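Local coordinates for lytic polysaccharide monooxygenase ([Kitasatospora] papulosa, PDB 6NDQ), which probably cleaves cellulose or a related polysaccharide oxidatively at a copper centre, at residues Gln120-Ala125 / Gly157-Val163; Gly109-Phe113 / Glu139-Tyr143. All coordinates share one frame; numbering follows the deposited sequence.

Interaction 1 of 2, residues Gln120-Ala125 / Gly157-Val163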
loop_
_atom_site.group_PDB
_atom_site.type_symbol
_atom_site.label_atom_id
_atom_site.label_comp_id
_atom_site.label_asym_id
_atom_site.label_seq_id
_atom_site.Cartn_x
_atom_site.Cartn_y
_atom_site.Cartn_z
ATOM N N GLN A 120 -9.537 -6.091 -13.101
ATOM C CA GLN A 120 -9.197 -5.812 -14.490
ATOM C C GLN A 120 -10.224 -4.841 -15.072
ATOM O O GLN A 120 -11.429 -4.953 -14.810
ATOM C CB GLN A 120 -9.134 -7.119 -15.295
ATOM C CG GLN A 120 -8.346 -7.041 -16.608
ATOM C CD GLN A 120 -6.845 -6.892 -16.392
ATOM O OE1 GLN A 120 -6.307 -7.299 -15.361
ATOM N NE2 GLN A 120 -6.164 -6.297 -17.368
ATOM N N GLY A 121 -9.736 -3.839 -15.809
ATOM C CA GLY A 121 -10.552 -2.734 -16.272
ATOM C C GLY A 121 -10.341 -1.436 -15.519
ATOM O O GLY A 121 -10.712 -0.372 -16.033
ATOM N N PHE A 122 -9.768 -1.492 -14.315
ATOM C CA PHE A 122 -9.481 -0.295 -13.535
ATOM C C PHE A 122 -8.088 0.230 -13.886
ATOM O O PHE A 122 -7.113 -0.537 -13.929
ATOM C CB PHE A 122 -9.596 -0.605 -12.036
ATOM C CG PHE A 122 -9.250 0.556 -11.136
ATOM C CD1 PHE A 122 -7.983 0.671 -10.587
ATOM C CD2 PHE A 122 -10.202 1.515 -10.819
ATOM C CE1 PHE A 122 -7.656 1.728 -9.748
ATOM C CE2 PHE A 122 -9.876 2.578 -10.000
ATOM C CZ PHE A 122 -8.604 2.684 -9.459
ATOM N N ASP A 123 -8.001 1.536 -14.147
ATOM C CA ASP A 123 -6.729 2.174 -14.487
ATOM C C ASP A 123 -6.321 3.085 -13.337
ATOM O O ASP A 123 -6.861 4.199 -13.203
ATOM C CB ASP A 123 -6.833 2.966 -15.794
ATOM C CG ASP A 123 -5.514 3.649 -16.187
ATOM O OD1 ASP A 123 -4.500 3.545 -15.458
ATOM O OD2 ASP A 123 -5.505 4.317 -17.241
ATOM N N PRO A 124 -5.384 2.652 -12.489
ATOM C CA PRO A 124 -4.952 3.488 -11.356
ATOM C C PRO A 124 -4.321 4.804 -11.762
ATOM O O PRO A 124 -4.216 5.709 -10.926
ATOM C CB PRO A 124 -3.929 2.600 -10.640
ATOM C CG PRO A 124 -4.245 1.180 -11.073
ATOM C CD PRO A 124 -4.757 1.315 -12.482
ATOM N N ALA A 125 -3.842 4.917 -13.000
ATOM C CA ALA A 125 -3.241 6.141 -13.508
ATOM C C ALA A 125 -4.264 7.177 -13.953
ATOM O O ALA A 125 -3.885 8.327 -14.209
ATOM C CB ALA A 125 -2.310 5.814 -14.684
ATOM N N GLY A 157 -6.007 -14.298 -14.613
ATOM C CA GLY A 157 -6.685 -13.378 -15.504
ATOM C C GLY A 157 -6.357 -11.911 -15.323
ATOM O O GLY A 157 -7.076 -11.064 -15.864
ATOM N N LEU A 158 -5.297 -11.571 -14.593
ATOM C CA LEU A 158 -4.958 -10.172 -14.347
ATOM C C LEU A 158 -3.765 -9.770 -15.192
ATOM O O LEU A 158 -2.821 -10.551 -15.357
ATOM C CB LEU A 158 -4.630 -9.919 -12.874
ATOM C CG LEU A 158 -5.731 -10.237 -11.866
ATOM C CD1 LEU A 158 -5.272 -9.919 -10.449
ATOM C CD2 LEU A 158 -6.999 -9.477 -12.217
ATOM N N SER A 159 -3.807 -8.552 -15.725
ATOM C CA SER A 159 -2.712 -8.082 -16.561
ATOM C C SER A 159 -2.561 -6.578 -16.410
ATOM O O SER A 159 -3.532 -5.859 -16.158
ATOM C CB SER A 159 -2.942 -8.446 -18.027
ATOM O OG SER A 159 -3.972 -7.644 -18.546
ATOM N N GLY A 160 -1.329 -6.114 -16.566
ATOM C CA GLY A 160 -1.062 -4.700 -16.608
ATOM C C GLY A 160 -1.104 -4.058 -15.233
ATOM O O GLY A 160 -0.918 -4.705 -14.193
ATOM N N ARG A 161 -1.385 -2.762 -15.242
ATOM C CA ARG A 161 -1.251 -1.937 -14.051
ATOM C C ARG A 161 -2.419 -2.164 -13.097
ATOM O O ARG A 161 -3.578 -1.962 -13.474
ATOM C CB ARG A 161 -1.180 -0.459 -14.442
ATOM C CG ARG A 161 -1.094 0.467 -13.225
ATOM C CD ARG A 161 -1.235 1.949 -13.577
ATOM N NE ARG A 161 0.026 2.541 -14.012
ATOM C CZ ARG A 161 0.992 2.945 -13.185
ATOM N NH1 ARG A 161 0.839 2.829 -11.866
ATOM N NH2 ARG A 161 2.113 3.471 -13.663
ATOM N N HIS A 162 -2.113 -2.534 -11.850
ATOM C CA HIS A 162 -3.116 -2.636 -10.798
ATOM C C HIS A 162 -2.605 -1.958 -9.536
ATOM O O HIS A 162 -1.455 -1.534 -9.449
ATOM C CB HIS A 162 -3.445 -4.100 -10.461
ATOM C CG HIS A 162 -4.234 -4.799 -11.519
ATOM N ND1 HIS A 162 -5.518 -5.261 -11.311
ATOM C CD2 HIS A 162 -3.927 -5.102 -12.802
ATOM C CE1 HIS A 162 -5.959 -5.843 -12.414
ATOM N NE2 HIS A 162 -5.016 -5.751 -13.338
ATOM N N VAL A 163 -3.473 -1.915 -8.523
ATOM C CA VAL A 163 -3.077 -1.613 -7.154
ATOM C C VAL A 163 -3.419 -2.817 -6.281
ATOM O O VAL A 163 -4.524 -3.367 -6.385
ATOM C CB VAL A 163 -3.768 -0.344 -6.631
ATOM C CG1 VAL A 163 -3.373 -0.091 -5.186
ATOM C CG2 VAL A 163 -3.401 0.858 -7.519
#
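Residues Gln120-Ala125 run without regular secondary structure past Gly157-Val163, bringing CA of Gln120 to 6.1 Å from CA of Leu158 and CA of Pro124 to 6.4 Å from CA of His162, with no backbone-to-backbone hydrogen bond between them. The tie at the Gln120 end is its amide. CG stands anti to the backbone N (chi1 -160°) and the chain bends at chi2 (70°), which carries the amide across to Ser159. There Gln120 OE1 accepts from Ser159 N at 2.8 Å and from His162 NE2 at 2.9 Å; the two donors reach the oxygen from opposite faces of the amide plane, while OE1 itself lies in the imidazole plane. Gln120 NE2 donates to Ser159 O at 2.9 Å, so both ends of the amide are used on one residue's backbone. The contact fastens the loop between strands 110-118 and 134-139 to the start of strand 160-170, at the periphery of the beta-sandwich expected of this family. With NE2 on Gln120 OE1 and ND1 on Thr118 O, the His162 ring is held at both nitrogens. Further along, Pro124 CB meets Val163 CG2 at 3.6 Å, and Pro124 CD packs 3.7 Å from CD of Arg161, whose guanidinium reaches on to Trp89 O. The Pro124 neighbourhood is shaped by an Asx turn, in which Asp123 OD1 accepts from Ala125 N at 2.9 Å, from above the carboxylate plane.

Interaction 2 of 2, residues Gly109-Phe113 / Glu139-Tyr143; sequences GADYF and ETGRY
Phe113 and Tyr143 meet in a T-shaped (edge-to-face) pair, with ring centroids 5.0 Å apart and planes at 90°. The two segments run antiparallel, and Ala110 with Tyr143 forms a single hydrogen-bonded bridge: Tyr143 N to Ala110 O is 2.8 Å and Ala110 N to Tyr143 O is 3.1 Å. Past this bridge Thr140 N donates to Phe113 O, in the carbonyl plane, whereas Phe113 N is taken by a side chain, Thr140 OG1, at 3.0 Å. That hydroxyl donates in turn to Gly141 O, on a lone pair of the carbonyl. Followed outward, the Phe113 side chain starts with CB 3.7 Å from Thr140 OG1. Its CG is anti to the carbonyl carbon (chi1 -65°), which turns the ring toward Tyr143. CD2 then has Thr140 OG1 at 3.6 Å, in the ring plane, with Tyr143 CD1 nearly as near, and CE2 arrives over one face of Tyr143, 3.5 Å from CD1 and offset toward the rim. The buried Phe113 ring also stacks with Trp168, and the pair sits near the edge of the fold, where the start of strand 110-118 and the loop after strand 134-139 come up against Ile151 of strand 148-154. The Tyr143 hydroxyl is hydrogen-bonded to Glu150 O. Thr140 OG1, acceptor and donor at once, thus bridges the segments where a regular backbone pair is missing, beside an apolar edge-to-face contact with a C-H to pi electrostatic component.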
loop_
_atom_site.group_PDB
_atom_site.type_symbol
_atom_site.label_atom_id
_atom_site.label_comp_id
_atom_site.label_asym_id
_atom_site.label_seq_id
_atom_site.Cartn_x
_atom_site.Cartn_y
_atom_site.Cartn_z
ATOM N N GLY A 109 2.901 -8.836 15.490
ATOM C CA GLY A 109 1.981 -9.884 15.114
ATOM C C GLY A 109 0.851 -9.323 14.279
ATOM O O GLY A 109 0.725 -8.118 14.054
ATOM N N ALA A 110 0.013 -10.232 13.795
ATOM C CA ALA A 110 -1.154 -9.843 13.024
ATOM C C ALA A 110 -2.293 -10.793 13.355
ATOM O O ALA A 110 -2.095 -12.012 13.383
ATOM C CB ALA A 110 -0.848 -9.857 11.529
ATOM N N ASP A 111 -3.465 -10.224 13.655
ATOM C CA ASP A 111 -4.662 -11.036 13.814
ATOM C C ASP A 111 -5.061 -11.670 12.496
ATOM O O ASP A 111 -5.553 -12.805 12.459
ATOM C CB ASP A 111 -5.813 -10.187 14.336
ATOM C CG ASP A 111 -5.602 -9.726 15.750
ATOM O OD1 ASP A 111 -4.642 -10.187 16.381
ATOM O OD2 ASP A 111 -6.415 -8.914 16.237
ATOM N N TYR A 112 -4.902 -10.924 11.412
ATOM C CA TYR A 112 -5.177 -11.413 10.073
ATOM C C TYR A 112 -4.664 -10.372 9.093
ATOM O O TYR A 112 -4.393 -9.224 9.460
ATOM C CB TYR A 112 -6.674 -11.660 9.847
ATOM C CG TYR A 112 -7.513 -10.426 10.061
ATOM C CD1 TYR A 112 -7.707 -9.498 9.035
ATOM C CD2 TYR A 112 -8.108 -10.174 11.289
ATOM C CE1 TYR A 112 -8.463 -8.370 9.224
ATOM C CE2 TYR A 112 -8.875 -9.039 11.486
ATOM C CZ TYR A 112 -9.045 -8.142 10.449
ATOM O OH TYR A 112 -9.808 -7.015 10.629
ATOM N N PHE A 113 -4.548 -10.799 7.837
ATOM C CA PHE A 113 -4.308 -9.930 6.698
ATOM C C PHE A 113 -5.392 -10.133 5.649
ATOM O O PHE A 113 -5.784 -11.272 5.358
ATOM C CB PHE A 113 -2.978 -10.239 6.035
ATOM C CG PHE A 113 -1.775 -9.968 6.887
ATOM C CD1 PHE A 113 -1.195 -8.711 6.910
ATOM C CD2 PHE A 113 -1.189 -10.983 7.609
ATOM C CE1 PHE A 113 -0.060 -8.460 7.665
ATOM C CE2 PHE A 113 -0.052 -10.751 8.370
ATOM C CZ PHE A 113 0.516 -9.484 8.406
ATOM N N GLU A 139 -6.779 -13.923 2.108
ATOM C CA GLU A 139 -7.154 -13.590 3.478
ATOM C C GLU A 139 -6.582 -14.655 4.397
ATOM O O GLU A 139 -6.737 -15.850 4.135
ATOM C CB GLU A 139 -8.669 -13.502 3.666
ATOM C CG GLU A 139 -8.998 -12.939 5.026
ATOM C CD GLU A 139 -10.465 -12.602 5.205
ATOM O OE1 GLU A 139 -11.252 -12.794 4.253
ATOM O OE2 GLU A 139 -10.832 -12.174 6.327
ATOM N N THR A 140 -5.934 -14.228 5.470
ATOM C CA THR A 140 -5.179 -15.149 6.301
ATOM C C THR A 140 -5.756 -15.208 7.700
ATOM O O THR A 140 -6.585 -14.392 8.103
ATOM C CB THR A 140 -3.705 -14.756 6.416
ATOM O OG1 THR A 140 -3.581 -13.625 7.282
ATOM C CG2 THR A 140 -3.091 -14.451 5.031
ATOM N N GLY A 141 -5.271 -16.205 8.435
ATOM C CA GLY A 141 -5.435 -16.274 9.865
ATOM C C GLY A 141 -4.348 -15.494 10.569
ATOM O O GLY A 141 -3.609 -14.710 9.964
ATOM N N ARG A 142 -4.261 -15.714 11.878
ATOM C CA ARG A 142 -3.283 -15.022 12.710
ATOM C C ARG A 142 -1.851 -15.349 12.289
ATOM O O ARG A 142 -1.545 -16.473 11.871
ATOM C CB ARG A 142 -3.513 -15.389 14.181
ATOM C CG ARG A 142 -2.395 -15.007 15.126
ATOM C CD ARG A 142 -2.713 -15.324 16.590
ATOM N NE ARG A 142 -1.514 -15.101 17.388
ATOM C CZ ARG A 142 -0.586 -16.024 17.614
ATOM N NH1 ARG A 142 -0.739 -17.252 17.124
ATOM N NH2 ARG A 142 0.487 -15.717 18.335
ATOM N N TYR A 143 -0.978 -14.343 12.373
ATOM C CA TYR A 143 0.466 -14.514 12.296
ATOM C C TYR A 143 1.061 -14.207 13.663
ATOM O O TYR A 143 0.778 -13.153 14.245
ATOM C CB TYR A 143 1.101 -13.582 11.260
ATOM C CG TYR A 143 1.010 -14.035 9.817
ATOM C CD1 TYR A 143 -0.225 -14.165 9.185
ATOM C CD2 TYR A 143 2.155 -14.275 9.071
ATOM C CE1 TYR A 143 -0.321 -14.558 7.863
ATOM C CE2 TYR A 143 2.067 -14.669 7.733
ATOM C CZ TYR A 143 0.823 -14.804 7.139
ATOM O OH TYR A 143 0.694 -15.190 5.813
#

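Interactions 1 and 2 lie on well-separated parts of one fold, with centres 26 Å apart and nearest atoms about 13 Å apart, so neither touches the other. What joins them is the mixed sheet, where strands 110-118 and 160-170 are antiparallel neighbours: interaction 2 uses the start of the former, interaction 1 the start of the latter. Along the chain the segments alternate, 109-113, 120-125, 139-143, then 157-163, so the two pairings interlock. Strand 110-118 leads from interaction 2 directly into the loop of interaction 1, and the loop between strands 134-139 and 148-154 returns to interaction 2. The two contacts therefore secure loops at opposite ends of this strand pair.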